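Local structure of probable ferredoxin-dependent nitrite reductase NirA (1ZJ8) at residues Thr123-Thr135 and Tyr146-Arg160. The protein catalyses the six-electron reduction of sulfite to sulfide with electrons from ferredoxin, using a siroheme and a [4Fe-4S] cluster. Sequence-based numbering, arbitrary orientation.
Sequences TLGQISTEFARDT and YHWIEVENVPEIWRR. With SRM (siroheme), chain E.
In the ferredoxin-like half domain, two antiparallel helices pack on one sheet, Ile127 of one meeting Ile157 of the other; strand 144-149, which leads into helix 154-162, packs against helix 118-131. The short segments 123-131 and 154-160 run at 164° with their axes 10.9 Å apart. From the strand, Tyr146 reaches across to helix 118-131: its OH donates to Leu124 O (3.0 Å) in the carbonyl plane, on a lone pair, while Ser128 N also bonds that oxygen. Ile127 CG2 packs obliquely on Tyr146 CZ at 3.7 Å. Between the helices, the Phe131 ring has Asn153 CB over one face and Ile157 CG1 at 3.4 Å from its CD1. Arg160 fits as a knob among Thr123, Ile127, Glu130 and Phe131; bends at chi2 and chi3 bring its NH2 to Glu130 OE1 (3.0 Å), met on the syn side but tilted out of the carboxylate plane, and Glu156 ties the same guanidinium into a wider salt-bridge network. Past the helix end, Arg133 lays CD over the five-membered ring of Trp148, a CH-pi contact. Thr135 OG1, placed by chi1 of 61° between its own backbone N and carbonyl carbon, gives its proton to Ala132 O and accepts from His147 N (2.9 Å). That bond holds the backbone of His147, whose ring stacks on Phe433; His147 NE2 donates to siroheme O2A at 3.1 Å, nearly straight at 170°.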
loop_
_atom_site.group_PDB
_atom_site.type_symbol
_atom_site.label_atom_id
_atom_site.label_comp_id
_atom_site.label_asym_id
_atom_site.label_seq_id
_atom_site.Cartn_x
_atom_site.Cartn_y
_atom_site.Cartn_z
ATOM N N THR A 123 -3.705 17.282 13.463
ATOM C CA THR A 123 -4.097 18.048 12.288
ATOM C C THR A 123 -4.873 17.133 11.329
ATOM O O THR A 123 -5.991 17.446 10.942
ATOM C CB THR A 123 -2.841 18.667 11.605
ATOM O OG1 THR A 123 -2.139 19.510 12.544
ATOM C CG2 THR A 123 -3.220 19.464 10.320
ATOM N N LEU A 124 -4.286 15.989 10.995
ATOM C CA LEU A 124 -4.975 14.966 10.225
ATOM C C LEU A 124 -6.376 14.682 10.761
ATOM O O LEU A 124 -7.324 14.512 9.998
ATOM C CB LEU A 124 -4.161 13.676 10.246
ATOM C CG LEU A 124 -3.168 13.502 9.100
ATOM C CD1 LEU A 124 -2.747 14.829 8.446
ATOM C CD2 LEU A 124 -1.932 12.737 9.598
ATOM N N GLY A 125 -6.498 14.635 12.078
ATOM C CA GLY A 125 -7.765 14.306 12.699
ATOM C C GLY A 125 -8.804 15.376 12.480
ATOM O O GLY A 125 -9.961 15.080 12.190
ATOM N N GLN A 126 -8.371 16.625 12.620
ATOM C CA GLN A 126 -9.253 17.783 12.493
ATOM C C GLN A 126 -9.665 18.080 11.057
ATOM O O GLN A 126 -10.829 18.399 10.809
ATOM C CB GLN A 126 -8.563 18.981 13.096
ATOM C CG GLN A 126 -8.373 18.821 14.595
ATOM C CD GLN A 126 -7.365 19.773 15.171
ATOM O OE1 GLN A 126 -6.672 20.496 14.441
ATOM N NE2 GLN A 126 -7.272 19.784 16.500
ATOM N N ILE A 127 -8.715 17.966 10.124
ATOM C CA ILE A 127 -9.013 18.023 8.698
ATOM C C ILE A 127 -10.176 17.066 8.402
ATOM O O ILE A 127 -11.151 17.470 7.763
ATOM C CB ILE A 127 -7.783 17.632 7.783
ATOM C CG1 ILE A 127 -6.511 18.476 8.044
ATOM C CG2 ILE A 127 -8.123 17.770 6.330
ATOM C CD1 ILE A 127 -6.727 19.890 8.499
ATOM N N SER A 128 -10.074 15.810 8.865
ATOM C CA SER A 128 -11.051 14.764 8.509
ATOM C C SER A 128 -12.431 15.112 9.045
ATOM O O SER A 128 -13.428 15.086 8.293
ATOM C CB SER A 128 -10.636 13.398 9.061
ATOM O OG SER A 128 -11.619 12.390 8.809
ATOM N N THR A 129 -12.475 15.442 10.338
ATOM C CA THR A 129 -13.731 15.719 11.033
ATOM C C THR A 129 -14.475 16.879 10.359
ATOM O O THR A 129 -15.700 16.854 10.224
ATOM C CB THR A 129 -13.488 16.046 12.552
ATOM O OG1 THR A 129 -12.615 15.069 13.153
ATOM C CG2 THR A 129 -14.796 16.069 13.318
ATOM N N GLU A 130 -13.707 17.858 9.884
ATOM C CA GLU A 130 -14.241 19.114 9.362
ATOM C C GLU A 130 -14.450 19.135 7.865
ATOM O O GLU A 130 -15.394 19.738 7.405
ATOM C CB GLU A 130 -13.298 20.259 9.728
ATOM C CG GLU A 130 -13.967 21.624 9.817
ATOM C CD GLU A 130 -12.963 22.777 9.663
ATOM O OE1 GLU A 130 -12.250 23.089 10.669
ATOM O OE2 GLU A 130 -12.901 23.356 8.536
ATOM N N PHE A 131 -13.567 18.511 7.098
ATOM C CA PHE A 131 -13.658 18.565 5.634
ATOM C C PHE A 131 -13.962 17.258 4.930
ATOM O O PHE A 131 -14.203 17.291 3.727
ATOM C CB PHE A 131 -12.348 19.061 5.028
ATOM C CG PHE A 131 -11.982 20.457 5.409
ATOM C CD1 PHE A 131 -10.684 20.749 5.798
ATOM C CD2 PHE A 131 -12.928 21.484 5.356
ATOM C CE1 PHE A 131 -10.338 22.023 6.141
ATOM C CE2 PHE A 131 -12.592 22.768 5.685
ATOM C CZ PHE A 131 -11.297 23.044 6.084
ATOM N N ALA A 132 -13.911 16.121 5.628
ATOM C CA ALA A 132 -14.048 14.813 4.959
ATOM C C ALA A 132 -15.208 13.979 5.494
ATOM O O ALA A 132 -15.303 12.791 5.195
ATOM C CB ALA A 132 -12.722 14.018 5.038
ATOM N N ARG A 133 -16.105 14.609 6.245
ATOM C CA ARG A 133 -17.225 13.926 6.896
ATOM C C ARG A 133 -16.738 12.848 7.862
ATOM O O ARG A 133 -17.432 11.856 8.106
ATOM C CB ARG A 133 -18.207 13.363 5.861
ATOM C CG ARG A 133 -18.708 14.409 4.823
ATOM C CD ARG A 133 -19.931 13.901 4.041
ATOM N NE ARG A 133 -20.117 14.559 2.743
ATOM C CZ ARG A 133 -21.274 14.613 2.063
ATOM N NH1 ARG A 133 -22.395 14.066 2.542
ATOM N NH2 ARG A 133 -21.321 15.226 0.882
ATOM N N ASP A 134 -15.551 13.092 8.432
ATOM C CA ASP A 134 -14.904 12.227 9.438
ATOM C C ASP A 134 -14.369 10.907 8.848
ATOM O O ASP A 134 -14.011 9.995 9.589
ATOM C CB ASP A 134 -15.822 11.975 10.641
ATOM C CG ASP A 134 -15.067 11.992 11.976
ATOM O OD1 ASP A 134 -14.200 12.888 12.176
ATOM O OD2 ASP A 134 -15.350 11.121 12.845
ATOM N N THR A 135 -14.299 10.814 7.522
ATOM C CA THR A 135 -13.647 9.689 6.882
ATOM C C THR A 135 -12.128 9.811 7.054
ATOM O O THR A 135 -11.548 10.883 6.860
ATOM C CB THR A 135 -13.989 9.608 5.356
ATOM O OG1 THR A 135 -13.549 10.802 4.681
ATOM C CG2 THR A 135 -15.486 9.416 5.155
ATOM N N TYR A 146 -8.595 10.606 2.683
ATOM C CA TYR A 146 -9.848 11.282 3.030
ATOM C C TYR A 146 -10.835 11.032 1.904
ATOM O O TYR A 146 -10.410 10.745 0.795
ATOM C CB TYR A 146 -9.607 12.781 3.122
ATOM C CG TYR A 146 -8.665 13.268 4.213
ATOM C CD1 TYR A 146 -8.968 13.089 5.556
ATOM C CD2 TYR A 146 -7.501 13.972 3.897
ATOM C CE1 TYR A 146 -8.126 13.586 6.573
ATOM C CE2 TYR A 146 -6.641 14.477 4.901
ATOM C CZ TYR A 146 -6.965 14.282 6.245
ATOM O OH TYR A 146 -6.151 14.758 7.271
ATOM N N HIS A 147 -12.136 11.110 2.170
ATOM C CA HIS A 147 -13.146 11.089 1.091
ATOM C C HIS A 147 -14.183 12.201 1.300
ATOM O O HIS A 147 -14.117 12.931 2.296
ATOM C CB HIS A 147 -13.826 9.727 1.010
ATOM C CG HIS A 147 -13.013 8.684 0.321
ATOM N ND1 HIS A 147 -12.405 7.649 0.993
ATOM C CD2 HIS A 147 -12.724 8.499 -0.987
ATOM C CE1 HIS A 147 -11.776 6.870 0.131
ATOM N NE2 HIS A 147 -11.951 7.367 -1.079
ATOM N N TRP A 148 -15.125 12.345 0.366
ATOM C CA TRP A 148 -16.110 13.425 0.447
ATOM C C TRP A 148 -15.445 14.814 0.450
ATOM O O TRP A 148 -15.951 15.746 1.088
ATOM C CB TRP A 148 -17.006 13.291 1.713
ATOM C CG TRP A 148 -17.804 12.018 1.754
ATOM C CD1 TRP A 148 -17.567 10.907 2.526
ATOM C CD2 TRP A 148 -18.953 11.719 0.965
ATOM N NE1 TRP A 148 -18.507 9.931 2.257
ATOM C CE2 TRP A 148 -19.370 10.409 1.306
ATOM C CE3 TRP A 148 -19.675 12.431 -0.001
ATOM C CZ2 TRP A 148 -20.479 9.805 0.716
ATOM C CZ3 TRP A 148 -20.769 11.833 -0.586
ATOM C CH2 TRP A 148 -21.162 10.531 -0.228
ATOM N N ILE A 149 -14.323 14.963 -0.249
ATOM C CA ILE A 149 -13.647 16.251 -0.263
ATOM C C ILE A 149 -14.086 17.071 -1.479
ATOM O O ILE A 149 -14.268 16.533 -2.579
ATOM C CB ILE A 149 -12.109 16.092 -0.116
ATOM C CG1 ILE A 149 -11.743 16.328 1.352
ATOM C CG2 ILE A 149 -11.328 17.067 -1.007
ATOM C CD1 ILE A 149 -10.336 16.065 1.671
ATOM N N GLU A 150 -14.283 18.372 -1.247
ATOM C CA GLU A 150 -14.723 19.302 -2.282
ATOM C C GLU A 150 -13.564 20.268 -2.580
ATOM O O GLU A 150 -12.966 20.852 -1.637
ATOM C CB GLU A 150 -15.974 20.083 -1.848
ATOM C CG GLU A 150 -16.954 19.361 -0.930
ATOM C CD GLU A 150 -18.303 20.105 -0.805
ATOM O OE1 GLU A 150 -18.980 20.307 -1.842
ATOM O OE2 GLU A 150 -18.704 20.484 0.329
ATOM N N VAL A 151 -13.266 20.441 -3.878
ATOM C CA VAL A 151 -12.178 21.324 -4.336
ATOM C C VAL A 151 -12.148 22.667 -3.562
ATOM O O VAL A 151 -11.080 23.126 -3.122
ATOM C CB VAL A 151 -12.229 21.564 -5.909
ATOM C CG1 VAL A 151 -13.409 22.435 -6.324
ATOM C CG2 VAL A 151 -10.916 22.192 -6.427
ATOM N N GLU A 152 -13.323 23.255 -3.350
ATOM C CA GLU A 152 -13.450 24.471 -2.554
ATOM C C GLU A 152 -12.429 24.494 -1.421
ATOM O O GLU A 152 -11.833 25.528 -1.173
ATOM C CB GLU A 152 -14.864 24.617 -1.959
ATOM C CG GLU A 152 -16.000 24.818 -2.976
ATOM C CD GLU A 152 -16.438 23.512 -3.665
ATOM O OE1 GLU A 152 -17.057 22.656 -3.001
ATOM O OE2 GLU A 152 -16.176 23.346 -4.881
ATOM N N ASN A 153 -12.213 23.351 -0.754
ATOM C CA ASN A 153 -11.424 23.302 0.502
ATOM C C ASN A 153 -9.921 22.981 0.384
ATOM O O ASN A 153 -9.175 23.110 1.379
ATOM C CB ASN A 153 -12.045 22.283 1.450
ATOM C CG ASN A 153 -13.501 22.544 1.696
ATOM O OD1 ASN A 153 -13.859 23.376 2.523
ATOM N ND2 ASN A 153 -14.358 21.819 0.981
ATOM N N VAL A 154 -9.478 22.599 -0.817
ATOM C CA VAL A 154 -8.135 22.014 -0.993
ATOM C C VAL A 154 -6.950 22.924 -0.651
ATOM O O VAL A 154 -5.931 22.446 -0.153
ATOM C CB VAL A 154 -7.946 21.450 -2.397
ATOM C CG1 VAL A 154 -6.510 20.972 -2.603
ATOM C CG2 VAL A 154 -8.900 20.295 -2.627
ATOM N N PRO A 155 -7.065 24.229 -0.923
ATOM C CA PRO A 155 -5.966 25.117 -0.508
ATOM C C PRO A 155 -5.863 25.237 1.007
ATOM O O PRO A 155 -4.755 25.232 1.553
ATOM C CB PRO A 155 -6.351 26.481 -1.116
ATOM C CG PRO A 155 -7.523 26.229 -2.038
ATOM C CD PRO A 155 -8.165 24.962 -1.587
ATOM N N GLU A 156 -7.019 25.353 1.664
ATOM C CA GLU A 156 -7.095 25.455 3.135
ATOM C C GLU A 156 -6.409 24.245 3.777
ATOM O O GLU A 156 -5.618 24.383 4.714
ATOM C CB GLU A 156 -8.561 25.531 3.614
ATOM C CG GLU A 156 -8.845 26.564 4.718
ATOM C CD GLU A 156 -8.396 26.138 6.116
ATOM O OE1 GLU A 156 -7.229 25.719 6.262
ATOM O OE2 GLU A 156 -9.197 26.263 7.079
ATOM N N ILE A 157 -6.713 23.059 3.257
ATOM C CA ILE A 157 -6.115 21.838 3.762
ATOM C C ILE A 157 -4.594 21.901 3.606
ATOM O O ILE A 157 -3.862 21.741 4.598
ATOM C CB ILE A 157 -6.713 20.591 3.060
ATOM C CG1 ILE A 157 -8.187 20.430 3.479
ATOM C CG2 ILE A 157 -5.896 19.344 3.394
ATOM C CD1 ILE A 157 -8.988 19.473 2.638
ATOM N N TRP A 158 -4.132 22.174 2.377
ATOM C CA TRP A 158 -2.690 22.228 2.062
ATOM C C TRP A 158 -1.923 23.118 3.026
ATOM O O TRP A 158 -0.766 22.869 3.366
ATOM C CB TRP A 158 -2.465 22.731 0.636
ATOM C CG TRP A 158 -2.604 21.664 -0.431
ATOM C CD1 TRP A 158 -2.453 20.301 -0.278
ATOM C CD2 TRP A 158 -2.861 21.879 -1.822
ATOM N NE1 TRP A 158 -2.624 19.664 -1.482
ATOM C CE2 TRP A 158 -2.875 20.606 -2.448
ATOM C CE3 TRP A 158 -3.081 23.019 -2.601
ATOM C CZ2 TRP A 158 -3.108 20.450 -3.820
ATOM C CZ3 TRP A 158 -3.312 22.864 -3.953
ATOM C CH2 TRP A 158 -3.326 21.590 -4.551
ATOM N N ARG A 159 -2.603 24.156 3.470
ATOM C CA ARG A 159 -2.031 25.130 4.350
ATOM C C ARG A 159 -1.873 24.577 5.788
ATOM O O ARG A 159 -0.819 24.767 6.414
ATOM C CB ARG A 159 -2.915 26.377 4.282
ATOM C CG ARG A 159 -2.173 27.703 4.357
ATOM C CD ARG A 159 -2.553 28.476 5.607
ATOM N NE ARG A 159 -4.014 28.537 5.779
ATOM C CZ ARG A 159 -4.698 28.081 6.840
ATOM N NH1 ARG A 159 -4.071 27.528 7.894
ATOM N NH2 ARG A 159 -6.032 28.200 6.858
ATOM N N ARG A 160 -2.897 23.883 6.298
ATOM C CA ARG A 160 -2.807 23.221 7.622
ATOM C C ARG A 160 -1.852 22.020 7.611
ATOM O O ARG A 160 -1.144 21.768 8.587
ATOM C CB ARG A 160 -4.173 22.729 8.108
ATOM C CG ARG A 160 -5.247 23.784 8.160
ATOM C CD ARG A 160 -6.261 23.515 9.261
ATOM N NE ARG A 160 -7.618 23.859 8.831
ATOM C CZ ARG A 160 -8.698 23.872 9.619
ATOM N NH1 ARG A 160 -8.615 23.565 10.910
ATOM N NH2 ARG A 160 -9.881 24.190 9.110
HETATM FE FE SRM E . -3.909 1.289 -5.513
HETATM C CHA SRM E . -5.627 2.410 -8.244
HETATM C CHB SRM E . -6.509 2.100 -3.563
HETATM C CHC SRM E . -2.249 0.263 -2.908
HETATM C CHD SRM E . -2.581 -1.283 -7.398
HETATM N NA SRM E . -5.625 2.271 -5.811
HETATM C C1A SRM E . -6.112 2.770 -6.969
HETATM C C2A SRM E . -7.229 3.750 -6.783
HETATM C CMA SRM E . -6.687 5.145 -6.842
HETATM C CDA SRM E . -8.382 3.501 -7.715
HETATM C CEA SRM E . -8.577 4.382 -8.907
HETATM O O3A SRM E . -7.698 4.408 -9.775
HETATM O O4A SRM E . -9.594 5.081 -9.026
HETATM C C3A SRM E . -7.666 3.398 -5.402
HETATM C CAA SRM E . -8.058 4.564 -4.559
HETATM C CBA SRM E . -9.535 4.699 -4.819
HETATM C CCA SRM E . -10.242 5.228 -3.613
HETATM O O1A SRM E . -9.904 4.813 -2.484
HETATM O O2A SRM E . -11.139 6.090 -3.778
HETATM C C4A SRM E . -6.543 2.565 -4.884
HETATM N NB SRM E . -4.268 1.344 -3.580
HETATM C C1B SRM E . -5.343 1.737 -2.895
HETATM C C2B SRM E . -5.172 1.768 -1.402
HETATM C CMB SRM E . -5.825 2.941 -0.726
HETATM C CDB SRM E . -5.782 0.519 -0.860
HETATM C CEB SRM E . -5.759 0.307 0.612
HETATM O O3B SRM E . -6.797 0.313 1.307
HETATM O O4B SRM E . -4.655 0.129 1.127
HETATM C C3B SRM E . -3.661 1.723 -1.328
HETATM C CAB SRM E . -3.075 3.110 -1.397
HETATM C CBB SRM E . -1.723 3.180 -0.756
HETATM C CCB SRM E . -1.078 4.504 -1.047
HETATM O O1B SRM E . -1.042 5.387 -0.193
HETATM O O2B SRM E . -0.545 4.727 -2.129
HETATM C C4B SRM E . -3.350 1.083 -2.654
HETATM N NC SRM E . -2.785 -0.249 -5.190
HETATM C C1C SRM E . -2.022 -0.424 -4.091
HETATM C C2C SRM E . -1.267 -1.589 -4.118
HETATM C CDC SRM E . -0.518 -2.264 -3.018
HETATM C CEC SRM E . 0.877 -1.892 -2.697
HETATM O O3C SRM E . 1.393 -0.879 -3.221
HETATM O O4C SRM E . 1.467 -2.648 -1.911
HETATM C C3C SRM E . -1.430 -2.029 -5.397
HETATM C CAC SRM E . -0.737 -3.281 -5.825
HETATM C CBC SRM E . 0.767 -3.302 -5.995
HETATM C CCC SRM E . 1.117 -2.681 -7.335
HETATM O O1C SRM E . 0.982 -1.442 -7.522
HETATM O O2C SRM E . 1.517 -3.464 -8.235
HETATM C C4C SRM E . -2.288 -1.177 -6.043
HETATM N ND SRM E . -3.807 0.895 -7.495
HETATM C C1D SRM E . -3.383 -0.284 -7.978
HETATM C C2D SRM E . -3.891 -0.453 -9.280
HETATM C CAD SRM E . -3.177 -1.274 -10.338
HETATM C CBD SRM E . -2.215 -0.583 -11.254
HETATM C CCD SRM E . -1.359 -1.313 -12.249
HETATM O O1D SRM E . -0.122 -1.273 -12.066
HETATM O O2D SRM E . -1.868 -1.937 -13.218
HETATM C C3D SRM E . -4.639 0.678 -9.559
HETATM C CDD SRM E . -4.997 1.161 -10.938
HETATM C CED SRM E . -4.014 1.870 -11.844
HETATM O O3D SRM E . -2.943 2.300 -11.415
HETATM O O4D SRM E . -4.258 2.040 -13.047
HETATM C C4D SRM E . -4.577 1.504 -8.448
#